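Local coordinates for fatty acid amide hydrolase (PDB 6KVR), which probably hydrolyses monocarboxylic acid amides to the carboxylate and ammonium, as a member of the amidase signature family, at residues A[225-230]-A[472-477]; A[220-225]-A[263-268]; A[207-212]-A[416-421]; A[476-481]-A[525-530]. All coordinates share one frame; numbering follows the deposited sequence.

Interaction 1 of 4, residues A[225-230]-A[472-477]; sequences NLLLSS and APHSEE
A single direct hydrogen bond joins the two backbones: Ser229 N gives its hydrogen to Pro473 O at 2.9 Å, nearly straight (165°) and almost along the C=O axis. One step outward the link runs through water 1, which donates to Leu227 O at 2.6 Å and accepts from Ser475 N at 3.0 Å. Apolar groups fill in around this pair of links. The CD2 methyl of Leu228 meets the rim of the His474 imidazole in its plane, 3.4 Å from CD2 of His474, while Leu228 CB packs on Ala472 CB at 3.9 Å. Two loops of the amidase fold meet here, each shaped by a tight turn: a type I turn from Asn225 to Leu228, with Asn225 OD1 closing an Asx turn onto Leu227 N at 3.0 Å, and a type II turn from His474 to Glu477. In the second shell, Lys221 NZ bonds to both Leu227 O and Ser475 OG, so one ammonium group grips both loops. Ser229 OG, anti to its backbone N (chi1 158°), pairs with Gly231 N and Asp211 OD2, and His474 NE2 is held by Gln535 O.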
loop_
_atom_site.group_PDB
_atom_site.type_symbol
_atom_site.label_atom_id
_atom_site.label_comp_id
_atom_site.label_asym_id
_atom_site.label_seq_id
_atom_site.Cartn_x
_atom_site.Cartn_y
_atom_site.Cartn_z
ATOM N N ASN A 225 18.055 32.213 12.748
ATOM C CA ASN A 225 17.365 33.471 12.975
ATOM C C ASN A 225 16.304 33.179 14.015
ATOM O O ASN A 225 15.258 32.607 13.682
ATOM C CB ASN A 225 16.745 34.007 11.676
ATOM C CG ASN A 225 16.019 35.345 11.864
ATOM O OD1 ASN A 225 15.490 35.636 12.933
ATOM N ND2 ASN A 225 15.991 36.159 10.808
ATOM N N LEU A 226 16.564 33.544 15.272
ATOM C CA LEU A 226 15.705 33.145 16.379
ATOM C C LEU A 226 14.350 33.838 16.380
ATOM O O LEU A 226 13.487 33.463 17.184
ATOM C CB LEU A 226 16.404 33.391 17.714
ATOM C CG LEU A 226 17.522 32.420 18.101
ATOM C CD1 LEU A 226 18.104 32.800 19.473
ATOM C CD2 LEU A 226 17.030 30.985 18.119
ATOM N N LEU A 227 14.122 34.830 15.524
ATOM C CA LEU A 227 12.750 35.314 15.404
ATOM C C LEU A 227 11.867 34.297 14.672
ATOM O O LEU A 227 10.661 34.208 14.950
ATOM C CB LEU A 227 12.720 36.672 14.698
ATOM C CG LEU A 227 11.336 37.281 14.399
ATOM C CD1 LEU A 227 10.559 37.626 15.666
ATOM C CD2 LEU A 227 11.466 38.513 13.525
ATOM N N LEU A 228 12.445 33.502 13.768
ATOM C CA LEU A 228 11.645 32.648 12.897
ATOM C C LEU A 228 11.342 31.294 13.532
ATOM O O LEU A 228 12.041 30.817 14.431
ATOM C CB LEU A 228 12.341 32.431 11.549
ATOM C CG LEU A 228 12.869 33.748 10.959
ATOM C CD1 LEU A 228 13.615 33.485 9.667
ATOM C CD2 LEU A 228 11.714 34.772 10.759
ATOM N N SER A 229 10.273 30.674 13.040
ATOM C CA SER A 229 9.970 29.296 13.388
ATOM C C SER A 229 10.994 28.340 12.783
ATOM O O SER A 229 11.527 28.567 11.693
ATOM C CB SER A 229 8.578 28.928 12.884
ATOM O OG SER A 229 8.452 27.527 12.761
ATOM N N SER A 230 11.251 27.241 13.489
ATOM C CA SER A 230 12.023 26.144 12.916
ATOM C C SER A 230 11.151 25.173 12.132
ATOM O O SER A 230 11.677 24.193 11.591
ATOM C CB SER A 230 12.790 25.393 14.016
ATOM O OG SER A 230 11.934 24.524 14.760
ATOM N N ALA A 472 11.566 30.373 6.222
ATOM C CA ALA A 472 10.912 30.068 7.491
ATOM C C ALA A 472 9.931 31.170 7.886
ATOM O O ALA A 472 10.268 32.359 7.805
ATOM C CB ALA A 472 11.948 29.881 8.604
ATOM N N PRO A 473 8.732 30.826 8.318
ATOM C CA PRO A 473 7.739 31.842 8.674
ATOM C C PRO A 473 7.943 32.351 10.099
ATOM O O PRO A 473 8.688 31.791 10.900
ATOM C CB PRO A 473 6.420 31.080 8.548
ATOM C CG PRO A 473 6.783 29.722 9.036
ATOM C CD PRO A 473 8.209 29.461 8.506
ATOM N N HIS A 474 7.263 33.443 10.409
ATOM C CA HIS A 474 7.174 33.845 11.804
ATOM C C HIS A 474 6.326 32.831 12.568
ATOM O O HIS A 474 5.438 32.191 12.002
ATOM C CB HIS A 474 6.567 35.240 11.922
ATOM C CG HIS A 474 7.432 36.319 11.356
ATOM N ND1 HIS A 474 6.945 37.565 11.019
ATOM C CD2 HIS A 474 8.758 36.346 11.082
ATOM C CE1 HIS A 474 7.933 38.308 10.554
ATOM N NE2 HIS A 474 9.044 37.591 10.579
ATOM N N SER A 475 6.596 32.696 13.867
ATOM C CA SER A 475 5.855 31.735 14.674
ATOM C C SER A 475 4.353 31.962 14.553
ATOM O O SER A 475 3.873 33.100 14.551
ATOM C CB SER A 475 6.300 31.815 16.136
ATOM O OG SER A 475 7.684 31.486 16.222
ATOM N N GLU A 476 3.620 30.856 14.391
ATOM C CA GLU A 476 2.158 30.841 14.353
ATOM C C GLU A 476 1.600 31.609 13.155
ATOM O O GLU A 476 0.434 32.024 13.165
ATOM C CB GLU A 476 1.565 31.379 15.662
ATOM C CG GLU A 476 2.125 30.730 16.942
ATOM C CD GLU A 476 1.231 30.953 18.173
ATOM O OE1 GLU A 476 0.239 30.202 18.393
ATOM O OE2 GLU A 476 1.527 31.907 18.927
ATOM N N GLU A 477 2.397 31.771 12.098
ATOM C CA GLU A 477 1.998 32.550 10.922
ATOM C C GLU A 477 2.352 31.807 9.635
ATOM O O GLU A 477 2.925 32.370 8.699
ATOM C CB GLU A 477 2.640 33.945 10.958
ATOM C CG GLU A 477 1.937 34.903 11.928
ATOM C CD GLU A 477 2.433 36.338 11.829
ATOM O OE1 GLU A 477 2.059 37.043 10.865
ATOM O OE2 GLU A 477 3.162 36.771 12.752
HETATM O O HOH W 1 8.170 34.910 15.147
#

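Interaction 2 of 4, residues A[220-225]-A[263-268]; sequences TKNPFN and AYSGCH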
loop_
_atom_site.group_PDB
_atom_site.type_symbol
_atom_site.label_atom_id
_atom_site.label_comp_id
_atom_site.label_asym_id
_atom_site.label_seq_id
_atom_site.Cartn_x
_atom_site.Cartn_y
_atom_site.Cartn_z
ATOM N N THR A 220 9.292 26.577 19.410
ATOM C CA THR A 220 10.669 26.235 19.049
ATOM C C THR A 220 11.130 27.163 17.933
ATOM O O THR A 220 10.371 27.431 17.000
ATOM C CB THR A 220 10.760 24.760 18.629
ATOM O OG1 THR A 220 10.398 23.946 19.752
ATOM C CG2 THR A 220 12.174 24.367 18.140
ATOM N N LYS A 221 12.363 27.666 18.025
ATOM C CA LYS A 221 12.820 28.752 17.162
ATOM C C LYS A 221 13.890 28.294 16.174
ATOM O O LYS A 221 14.597 27.310 16.401
ATOM C CB LYS A 221 13.366 29.919 18.003
ATOM C CG LYS A 221 12.281 30.700 18.745
ATOM C CD LYS A 221 11.211 31.237 17.771
ATOM C CE LYS A 221 10.371 32.329 18.440
ATOM N NZ LYS A 221 9.527 33.055 17.465
ATOM N N ASN A 222 14.035 29.070 15.089
ATOM C CA ASN A 222 14.987 28.742 14.015
ATOM C C ASN A 222 16.422 29.022 14.444
ATOM O O ASN A 222 16.719 30.120 14.915
ATOM C CB ASN A 222 14.668 29.554 12.756
ATOM C CG ASN A 222 15.397 29.045 11.524
ATOM O OD1 ASN A 222 16.626 28.855 11.527
ATOM N ND2 ASN A 222 14.641 28.823 10.455
ATOM N N PRO A 223 17.343 28.070 14.286
ATOM C CA PRO A 223 18.710 28.304 14.777
ATOM C C PRO A 223 19.515 29.324 13.958
ATOM O O PRO A 223 20.549 29.793 14.444
ATOM C CB PRO A 223 19.343 26.900 14.731
ATOM C CG PRO A 223 18.592 26.175 13.671
ATOM C CD PRO A 223 17.171 26.710 13.730
ATOM N N PHE A 224 19.088 29.688 12.746
ATOM C CA PHE A 224 19.786 30.691 11.943
ATOM C C PHE A 224 19.202 32.091 12.094
ATOM O O PHE A 224 19.803 33.060 11.612
ATOM C CB PHE A 224 19.767 30.288 10.459
ATOM C CG PHE A 224 20.666 29.127 10.140
ATOM C CD1 PHE A 224 21.999 29.335 9.802
ATOM C CD2 PHE A 224 20.185 27.824 10.198
ATOM C CE1 PHE A 224 22.837 28.256 9.510
ATOM C CE2 PHE A 224 21.009 26.743 9.915
ATOM C CZ PHE A 224 22.339 26.960 9.569
ATOM N N ASN A 225 18.055 32.213 12.748
ATOM C CA ASN A 225 17.365 33.471 12.975
ATOM C C ASN A 225 16.304 33.179 14.015
ATOM O O ASN A 225 15.258 32.607 13.682
ATOM C CB ASN A 225 16.745 34.007 11.676
ATOM C CG ASN A 225 16.019 35.345 11.864
ATOM O OD1 ASN A 225 15.490 35.636 12.933
ATOM N ND2 ASN A 225 15.991 36.159 10.808
ATOM N N ALA A 263 13.991 22.407 5.461
ATOM C CA ALA A 263 14.216 23.571 4.615
ATOM C C ALA A 263 14.260 24.857 5.431
ATOM O O ALA A 263 15.091 25.733 5.164
ATOM C CB ALA A 263 13.132 23.652 3.540
ATOM N N TYR A 264 13.369 24.991 6.422
ATOM C CA TYR A 264 13.329 26.202 7.236
ATOM C C TYR A 264 14.613 26.360 8.042
ATOM O O TYR A 264 15.121 27.475 8.198
ATOM C CB TYR A 264 12.144 26.184 8.209
ATOM C CG TYR A 264 10.744 26.221 7.629
ATOM C CD1 TYR A 264 10.523 26.313 6.264
ATOM C CD2 TYR A 264 9.634 26.160 8.468
ATOM C CE1 TYR A 264 9.238 26.339 5.745
ATOM C CE2 TYR A 264 8.343 26.173 7.967
ATOM C CZ TYR A 264 8.157 26.267 6.596
ATOM O OH TYR A 264 6.883 26.298 6.074
ATOM N N SER A 265 15.145 25.255 8.569
ATOM C CA SER A 265 16.133 25.303 9.634
ATOM C C SER A 265 17.550 25.031 9.165
ATOM O O SER A 265 18.446 24.933 10.004
ATOM C CB SER A 265 15.777 24.296 10.733
ATOM O OG SER A 265 14.586 24.653 11.407
ATOM N N GLY A 266 17.772 24.858 7.868
ATOM C CA GLY A 266 19.120 24.723 7.359
ATOM C C GLY A 266 19.709 23.327 7.313
ATOM O O GLY A 266 20.931 23.190 7.461
ATOM N N CYS A 267 18.904 22.282 7.092
ATOM C CA CYS A 267 19.471 20.944 6.936
ATOM C C CYS A 267 18.750 20.231 5.801
ATOM O O CYS A 267 17.945 20.828 5.077
ATOM C CB CYS A 267 19.418 20.156 8.251
ATOM S SG CYS A 267 17.776 19.958 8.932
ATOM N N HIS A 268 19.070 18.949 5.619
ATOM C CA HIS A 268 18.488 18.118 4.572
ATOM C C HIS A 268 17.503 17.136 5.190
ATOM O O HIS A 268 17.664 16.723 6.343
ATOM C CB HIS A 268 19.542 17.311 3.805
ATOM C CG HIS A 268 20.693 18.115 3.282
ATOM N ND1 HIS A 268 20.542 19.130 2.361
ATOM C CD2 HIS A 268 22.025 18.020 3.523
ATOM C CE1 HIS A 268 21.729 19.635 2.070
ATOM N NE2 HIS A 268 22.644 18.980 2.760
#
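The carbonyl of Tyr264 is approached from above its plane: Asn222 ND2 donates to Tyr264 O at 2.7 Å, 60° out of the carbonyl plane and so not on a lone pair, although the oxygen lies close to the amide plane of Asn222. The motif on the donor side is an Asx turn, in which Asn222 OD1 accepts from Phe224 N at 2.9 Å, nearly straight and on a lone pair, inside a type I turn from Asn222 to Asn225. With CG anti to the backbone N (chi1 -167°), the Asn222 amide thus spends its oxygen on its own turn and an N-H on helix 259-265, tying the short strand 221-222 to the helix end. Both ends of the amide being bonded, its rotation is fixed in this buried place. The Tyr264 side chain is about 10 Å from that of Ser257, the predicted acyl-ester residue. Pro223 CD comes within 4.0 Å of Ser265 OG, a hydroxyl that bonds to Ser230 O. Gly266, the first residue past the helix, has positive phi (89°), and Phe224 CE2 lies 3.8 Å from Gly266 CA. Val65 of helix 64-70 touches both Pro223 and Phe224. The ring of Phe224 turns its edge to the Ser265 carbonyl, with CE2 3.1 Å from Ser265 O and near the ring plane.

Interaction 3 of 4, residues A[207-212]-A[416-421]; sequences LMHLDS and TKLTKW
The His209 imidazole carries Leu418 CB over one face, a CH-pi contact with CB 3.5 Å from the ring centroid and 18° off the ring normal. At the edge, exactly in the ring plane, sits the Thr419 hydroxyl: His209 NE2 donates to Thr419 OG1 at 2.9 Å and 154°. The bond fixes the NE2 edge while the methylene covers one face. The first torsion of His209 (chi1 -47°) puts CG anti to the carbonyl carbon, beside the backbone N. Thr419 OG1 is in turn hydrogen-bonded to Gln205 OE1, which also accepts from Thr416 N at the N-cap position, so a second-shell amide sets the hydroxyl that the histidine meets. Beyond the ring, the Leu418 methyl CD1 reaches Asp211 CB at 3.9 Å, the two side chains crossing at about a right angle. Asp211, with CG anti to its backbone N, bonds through OD1 to Glu476 N, its OD2 being taken by Ser229. Water 2 bridges the two backbones, donating to Met208 O at 2.8 Å and to Leu418 O at 3.0 Å. The loop 207-212 holds Leu207, predicted to bind substrate, and the Met208 selenomethionine touches Ile254 of the same predicted site. The contact therefore packs a substrate-site loop, which runs between strands 199-201 and 221-222, against the first turn of helix 417-423, whose later residue Asn422 also touches Met208 and His209.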
loop_
_atom_site.group_PDB
_atom_site.type_symbol
_atom_site.label_atom_id
_atom_site.label_comp_id
_atom_site.label_asym_id
_atom_site.label_seq_id
_atom_site.Cartn_x
_atom_site.Cartn_y
_atom_site.Cartn_z
ATOM N N LEU A 207 -0.104 17.916 15.980
ATOM C CA LEU A 207 0.861 17.453 14.975
ATOM C C LEU A 207 0.501 17.919 13.574
ATOM O O LEU A 207 0.933 17.324 12.601
ATOM C CB LEU A 207 0.999 15.924 14.966
ATOM C CG LEU A 207 1.257 15.273 16.317
ATOM C CD1 LEU A 207 1.477 13.763 16.167
ATOM C CD2 LEU A 207 2.438 15.944 16.992
HETATM N N MSE A 208 -0.325 18.945 13.445
HETATM C CA MSE A 208 -0.755 19.435 12.140
HETATM C C MSE A 208 -0.506 20.943 12.022
HETATM O O MSE A 208 -1.396 21.709 11.648
HETATM C CB MSE A 208 -2.243 19.105 11.920
HETATM C CG MSE A 208 -2.559 17.606 11.878
HETATM SE SE MSE A 208 -1.724 16.870 10.216
HETATM C CE MSE A 208 -3.147 17.496 8.954
ATOM N N HIS A 209 0.714 21.350 12.366
ATOM C CA HIS A 209 1.238 22.665 12.038
ATOM C C HIS A 209 2.557 22.500 11.294
ATOM O O HIS A 209 3.355 21.610 11.600
ATOM C CB HIS A 209 1.567 23.572 13.273
ATOM C CG HIS A 209 0.517 23.638 14.337
ATOM N ND1 HIS A 209 0.606 24.530 15.393
ATOM C CD2 HIS A 209 -0.625 22.937 14.533
ATOM C CE1 HIS A 209 -0.439 24.380 16.184
ATOM N NE2 HIS A 209 -1.197 23.415 15.693
ATOM N N LEU A 210 2.826 23.407 10.365
ATOM C CA LEU A 210 4.208 23.581 9.919
ATOM C C LEU A 210 4.968 24.523 10.851
ATOM O O LEU A 210 5.726 25.390 10.413
ATOM C CB LEU A 210 4.240 24.069 8.474
ATOM C CG LEU A 210 3.697 23.077 7.431
ATOM C CD1 LEU A 210 4.068 23.502 6.004
ATOM C CD2 LEU A 210 4.143 21.633 7.691
ATOM N N ASP A 211 4.777 24.321 12.154
ATOM C CA ASP A 211 5.250 25.164 13.252
ATOM C C ASP A 211 5.183 24.316 14.523
ATOM O O ASP A 211 4.860 23.126 14.457
ATOM C CB ASP A 211 4.402 26.435 13.359
ATOM C CG ASP A 211 5.024 27.477 14.262
ATOM O OD1 ASP A 211 4.261 28.270 14.863
ATOM O OD2 ASP A 211 6.280 27.502 14.372
ATOM N N SER A 212 5.411 24.935 15.699
ATOM C CA SER A 212 5.687 24.167 16.910
ATOM C C SER A 212 4.793 24.437 18.126
ATOM O O SER A 212 4.937 23.718 19.131
ATOM C CB SER A 212 7.149 24.382 17.344
ATOM O OG SER A 212 7.545 25.733 17.183
ATOM N N THR A 416 -4.427 26.043 20.394
ATOM C CA THR A 416 -3.445 26.914 19.758
ATOM C C THR A 416 -4.030 27.559 18.491
ATOM O O THR A 416 -4.998 27.067 17.898
ATOM C CB THR A 416 -2.198 26.071 19.472
ATOM O OG1 THR A 416 -1.417 25.954 20.679
ATOM C CG2 THR A 416 -1.383 26.577 18.310
ATOM N N LYS A 417 -3.445 28.689 18.089
ATOM C CA LYS A 417 -3.925 29.405 16.907
ATOM C C LYS A 417 -3.876 28.530 15.652
ATOM O O LYS A 417 -4.856 28.441 14.899
ATOM C CB LYS A 417 -3.101 30.681 16.694
ATOM C CG LYS A 417 -3.468 31.424 15.414
ATOM C CD LYS A 417 -2.533 32.583 15.123
ATOM C CE LYS A 417 -2.610 32.950 13.647
ATOM N NZ LYS A 417 -1.527 33.882 13.270
ATOM N N LEU A 418 -2.736 27.901 15.388
ATOM C CA LEU A 418 -2.674 27.086 14.176
ATOM C C LEU A 418 -3.426 25.772 14.323
ATOM O O LEU A 418 -3.626 25.085 13.318
ATOM C CB LEU A 418 -1.216 26.834 13.758
ATOM C CG LEU A 418 -0.538 28.102 13.207
ATOM C CD1 LEU A 418 0.857 27.836 12.634
ATOM C CD2 LEU A 418 -1.441 28.818 12.168
ATOM N N THR A 419 -3.867 25.427 15.535
ATOM C CA THR A 419 -4.718 24.255 15.726
ATOM C C THR A 419 -6.133 24.557 15.253
ATOM O O THR A 419 -6.730 23.764 14.516
ATOM C CB THR A 419 -4.713 23.830 17.198
ATOM O OG1 THR A 419 -3.522 23.091 17.476
ATOM C CG2 THR A 419 -5.908 22.968 17.542
ATOM N N LYS A 420 -6.671 25.708 15.667
ATOM C CA LYS A 420 -7.914 26.217 15.095
ATOM C C LYS A 420 -7.835 26.251 13.569
ATOM O O LYS A 420 -8.797 25.911 12.875
ATOM C CB LYS A 420 -8.196 27.616 15.646
ATOM C CG LYS A 420 -8.334 27.680 17.175
ATOM C CD LYS A 420 -8.578 29.125 17.650
ATOM C CE LYS A 420 -9.003 29.186 19.111
ATOM N NZ LYS A 420 -9.124 30.596 19.613
ATOM N N TRP A 421 -6.683 26.654 13.039
ATOM C CA TRP A 421 -6.502 26.716 11.596
ATOM C C TRP A 421 -6.677 25.335 10.949
ATOM O O TRP A 421 -7.454 25.181 10.000
ATOM C CB TRP A 421 -5.119 27.313 11.289
ATOM C CG TRP A 421 -4.793 27.355 9.845
ATOM C CD1 TRP A 421 -3.948 26.515 9.171
ATOM C CD2 TRP A 421 -5.329 28.256 8.864
ATOM N NE1 TRP A 421 -3.910 26.853 7.836
ATOM C CE2 TRP A 421 -4.756 27.909 7.619
ATOM C CE3 TRP A 421 -6.230 29.324 8.917
ATOM C CZ2 TRP A 421 -5.045 28.605 6.440
ATOM C CZ3 TRP A 421 -6.524 30.010 7.743
ATOM C CH2 TRP A 421 -5.934 29.648 6.523
HETATM O O HOH W 2 -1.779 24.394 11.117
#

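Interaction 4 of 4, residues A[476-481]-A[525-530]; sequences EEVYNW and QLENEN
Glu527 has CG anti to the carbonyl carbon (chi1 -76°) and bends at chi2 (-80°), which swings its carboxylate off the helix to the main chain of 476-481. There OE2 takes two hydrogens from consecutive amides: Tyr479 N donates to Glu527 OE2 at 2.8 Å, nearly along the C-O axis, and Asn480 N donates to Glu527 OE2, also at 2.8 Å, from above the carboxylate plane. This buried negative group would be stabilised by the pair of N-H groups, and its other oxygen, OE1, accepts from Asn469 ND2. Tyr479 CG, anti to the carbonyl carbon (chi1 -49°), sets the ring against the helix, where Leu526 CD2 lies over one face in a CH-pi contact, 3.8 Å from the centroid. At the ring edge comes the amide of Asn530, with ND2 3.9 Å from Tyr479 CE2. Two waters tie in this amide: water 3 accepts from Asn530 ND2 at 2.6 Å and donates to Glu477 O, and water 4 joins Asn530 ND2, Glu477 OE1 and Tyr479 OH. The phenol also bonds to Lys417 NZ. The C-terminal part of helix 522-529 thus packs on the loop leading into helix 482-490, and Leu418 of helix 417-423 touches Val478 and Tyr479.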
loop_
_atom_site.group_PDB
_atom_site.type_symbol
_atom_site.label_atom_id
_atom_site.label_comp_id
_atom_site.label_asym_id
_atom_site.label_seq_id
_atom_site.Cartn_x
_atom_site.Cartn_y
_atom_site.Cartn_z
ATOM N N GLU A 476 3.620 30.856 14.391
ATOM C CA GLU A 476 2.158 30.841 14.353
ATOM C C GLU A 476 1.600 31.609 13.155
ATOM O O GLU A 476 0.434 32.024 13.165
ATOM C CB GLU A 476 1.565 31.379 15.662
ATOM C CG GLU A 476 2.125 30.730 16.942
ATOM C CD GLU A 476 1.231 30.953 18.173
ATOM O OE1 GLU A 476 0.239 30.202 18.393
ATOM O OE2 GLU A 476 1.527 31.907 18.927
ATOM N N GLU A 477 2.397 31.771 12.098
ATOM C CA GLU A 477 1.998 32.550 10.922
ATOM C C GLU A 477 2.352 31.807 9.635
ATOM O O GLU A 477 2.925 32.370 8.699
ATOM C CB GLU A 477 2.640 33.945 10.958
ATOM C CG GLU A 477 1.937 34.903 11.928
ATOM C CD GLU A 477 2.433 36.338 11.829
ATOM O OE1 GLU A 477 2.059 37.043 10.865
ATOM O OE2 GLU A 477 3.162 36.771 12.752
ATOM N N VAL A 478 2.019 30.518 9.572
ATOM C CA VAL A 478 2.205 29.748 8.350
ATOM C C VAL A 478 0.933 28.945 8.096
ATOM O O VAL A 478 0.536 28.115 8.924
ATOM C CB VAL A 478 3.459 28.852 8.404
ATOM C CG1 VAL A 478 3.540 28.051 9.711
ATOM C CG2 VAL A 478 3.532 27.952 7.190
ATOM N N TYR A 479 0.298 29.200 6.949
ATOM C CA TYR A 479 -1.064 28.790 6.644
ATOM C C TYR A 479 -1.189 27.897 5.420
ATOM O O TYR A 479 -2.082 27.044 5.384
ATOM C CB TYR A 479 -1.938 30.029 6.420
ATOM C CG TYR A 479 -1.805 31.080 7.509
ATOM C CD1 TYR A 479 -2.523 30.971 8.698
ATOM C CD2 TYR A 479 -0.968 32.169 7.346
ATOM C CE1 TYR A 479 -2.404 31.918 9.699
ATOM C CE2 TYR A 479 -0.836 33.128 8.335
ATOM C CZ TYR A 479 -1.558 32.998 9.505
ATOM O OH TYR A 479 -1.424 33.946 10.478
ATOM N N ASN A 480 -0.340 28.075 4.412
ATOM C CA ASN A 480 -0.446 27.349 3.154
ATOM C C ASN A 480 0.581 26.224 3.094
ATOM O O ASN A 480 1.794 26.481 3.090
ATOM C CB ASN A 480 -0.243 28.292 1.973
ATOM C CG ASN A 480 -0.046 27.546 0.688
ATOM O OD1 ASN A 480 -0.829 26.662 0.356
ATOM N ND2 ASN A 480 1.019 27.861 -0.024
ATOM N N TRP A 481 0.098 24.989 2.979
ATOM C CA TRP A 481 0.954 23.814 2.835
ATOM C C TRP A 481 1.089 23.314 1.381
ATOM O O TRP A 481 1.654 22.231 1.157
ATOM C CB TRP A 481 0.406 22.667 3.681
ATOM C CG TRP A 481 0.254 22.909 5.149
ATOM C CD1 TRP A 481 0.483 24.071 5.839
ATOM C CD2 TRP A 481 -0.193 21.947 6.115
ATOM N NE1 TRP A 481 0.213 23.886 7.178
ATOM C CE2 TRP A 481 -0.206 22.593 7.373
ATOM C CE3 TRP A 481 -0.579 20.600 6.037
ATOM C CZ2 TRP A 481 -0.568 21.933 8.551
ATOM C CZ3 TRP A 481 -0.951 19.946 7.209
ATOM C CH2 TRP A 481 -0.935 20.619 8.452
ATOM N N GLN A 525 -3.132 35.962 -0.541
ATOM C CA GLN A 525 -2.909 37.312 -0.033
ATOM C C GLN A 525 -2.411 37.274 1.406
ATOM O O GLN A 525 -1.460 37.979 1.769
ATOM C CB GLN A 525 -4.197 38.132 -0.123
ATOM C CG GLN A 525 -3.975 39.592 0.217
ATOM C CD GLN A 525 -5.258 40.378 0.340
ATOM O OE1 GLN A 525 -6.269 40.024 -0.243
ATOM N NE2 GLN A 525 -5.220 41.449 1.114
ATOM N N LEU A 526 -3.065 36.465 2.243
ATOM C CA LEU A 526 -2.602 36.266 3.611
ATOM C C LEU A 526 -1.106 35.941 3.647
ATOM O O LEU A 526 -0.323 36.611 4.337
ATOM C CB LEU A 526 -3.429 35.154 4.258
ATOM C CG LEU A 526 -3.081 34.690 5.670
ATOM C CD1 LEU A 526 -2.969 35.863 6.651
ATOM C CD2 LEU A 526 -4.129 33.686 6.134
ATOM N N GLU A 527 -0.687 34.951 2.863
ATOM C CA GLU A 527 0.711 34.526 2.883
ATOM C C GLU A 527 1.641 35.606 2.327
ATOM O O GLU A 527 2.666 35.922 2.940
ATOM C CB GLU A 527 0.868 33.225 2.091
ATOM C CG GLU A 527 0.360 31.987 2.819
ATOM C CD GLU A 527 1.352 31.444 3.867
ATOM O OE1 GLU A 527 2.524 31.904 3.922
ATOM O OE2 GLU A 527 0.955 30.537 4.634
ATOM N N ASN A 528 1.320 36.163 1.148
ATOM C CA ASN A 528 2.246 37.092 0.499
ATOM C C ASN A 528 2.365 38.410 1.259
ATOM O O ASN A 528 3.441 39.022 1.267
ATOM C CB ASN A 528 1.813 37.388 -0.937
ATOM C CG ASN A 528 2.210 36.295 -1.935
ATOM O OD1 ASN A 528 1.926 36.417 -3.125
ATOM N ND2 ASN A 528 2.837 35.218 -1.454
ATOM N N GLU A 529 1.287 38.877 1.896
ATOM C CA GLU A 529 1.389 40.161 2.586
ATOM C C GLU A 529 2.175 40.058 3.888
ATOM O O GLU A 529 2.523 41.090 4.461
ATOM C CB GLU A 529 -0.010 40.750 2.813
ATOM C CG GLU A 529 -0.559 41.430 1.541
ATOM C CD GLU A 529 -1.958 42.038 1.686
ATOM O OE1 GLU A 529 -2.667 41.787 2.700
ATOM O OE2 GLU A 529 -2.358 42.773 0.750
ATOM N N ASN A 530 2.515 38.847 4.336
ATOM C CA ASN A 530 3.406 38.687 5.479
ATOM C C ASN A 530 4.879 38.847 5.120
ATOM O O ASN A 530 5.706 38.989 6.024
ATOM C CB ASN A 530 3.213 37.311 6.114
ATOM C CG ASN A 530 2.007 37.261 7.006
ATOM O OD1 ASN A 530 1.501 38.295 7.413
ATOM N ND2 ASN A 530 1.516 36.068 7.286
HETATM O O HOH W 3 2.322 33.709 6.409
HETATM O O HOH W 4 -0.356 36.252 9.625
#

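The loop 472-481 runs through most of the network: interactions 1 and 4 share Glu476 and Glu477, and Pro473 CG packs 3.5 Å from Val478 CB. Interaction 3 reaches the same loop through Lys417 NZ, 2.7 Å from Glu476 O. Interactions 1 and 2 share Asn225, and Leu228 O lies 2.7 Å from Asn222 N. Thr220 N, 3.0 Å from Ser212 OG, connects interactions 2 and 3. Interactions 1 to 3 lie near the predicted catalytic site: the side chain of His209 is about 6 Å from that of Ser233, and the side chain of Ser229 about 11 Å from that of Ser257, the predicted nucleophile. In interaction 4 the Val478 side chain is about 10 Å from that of Ser233.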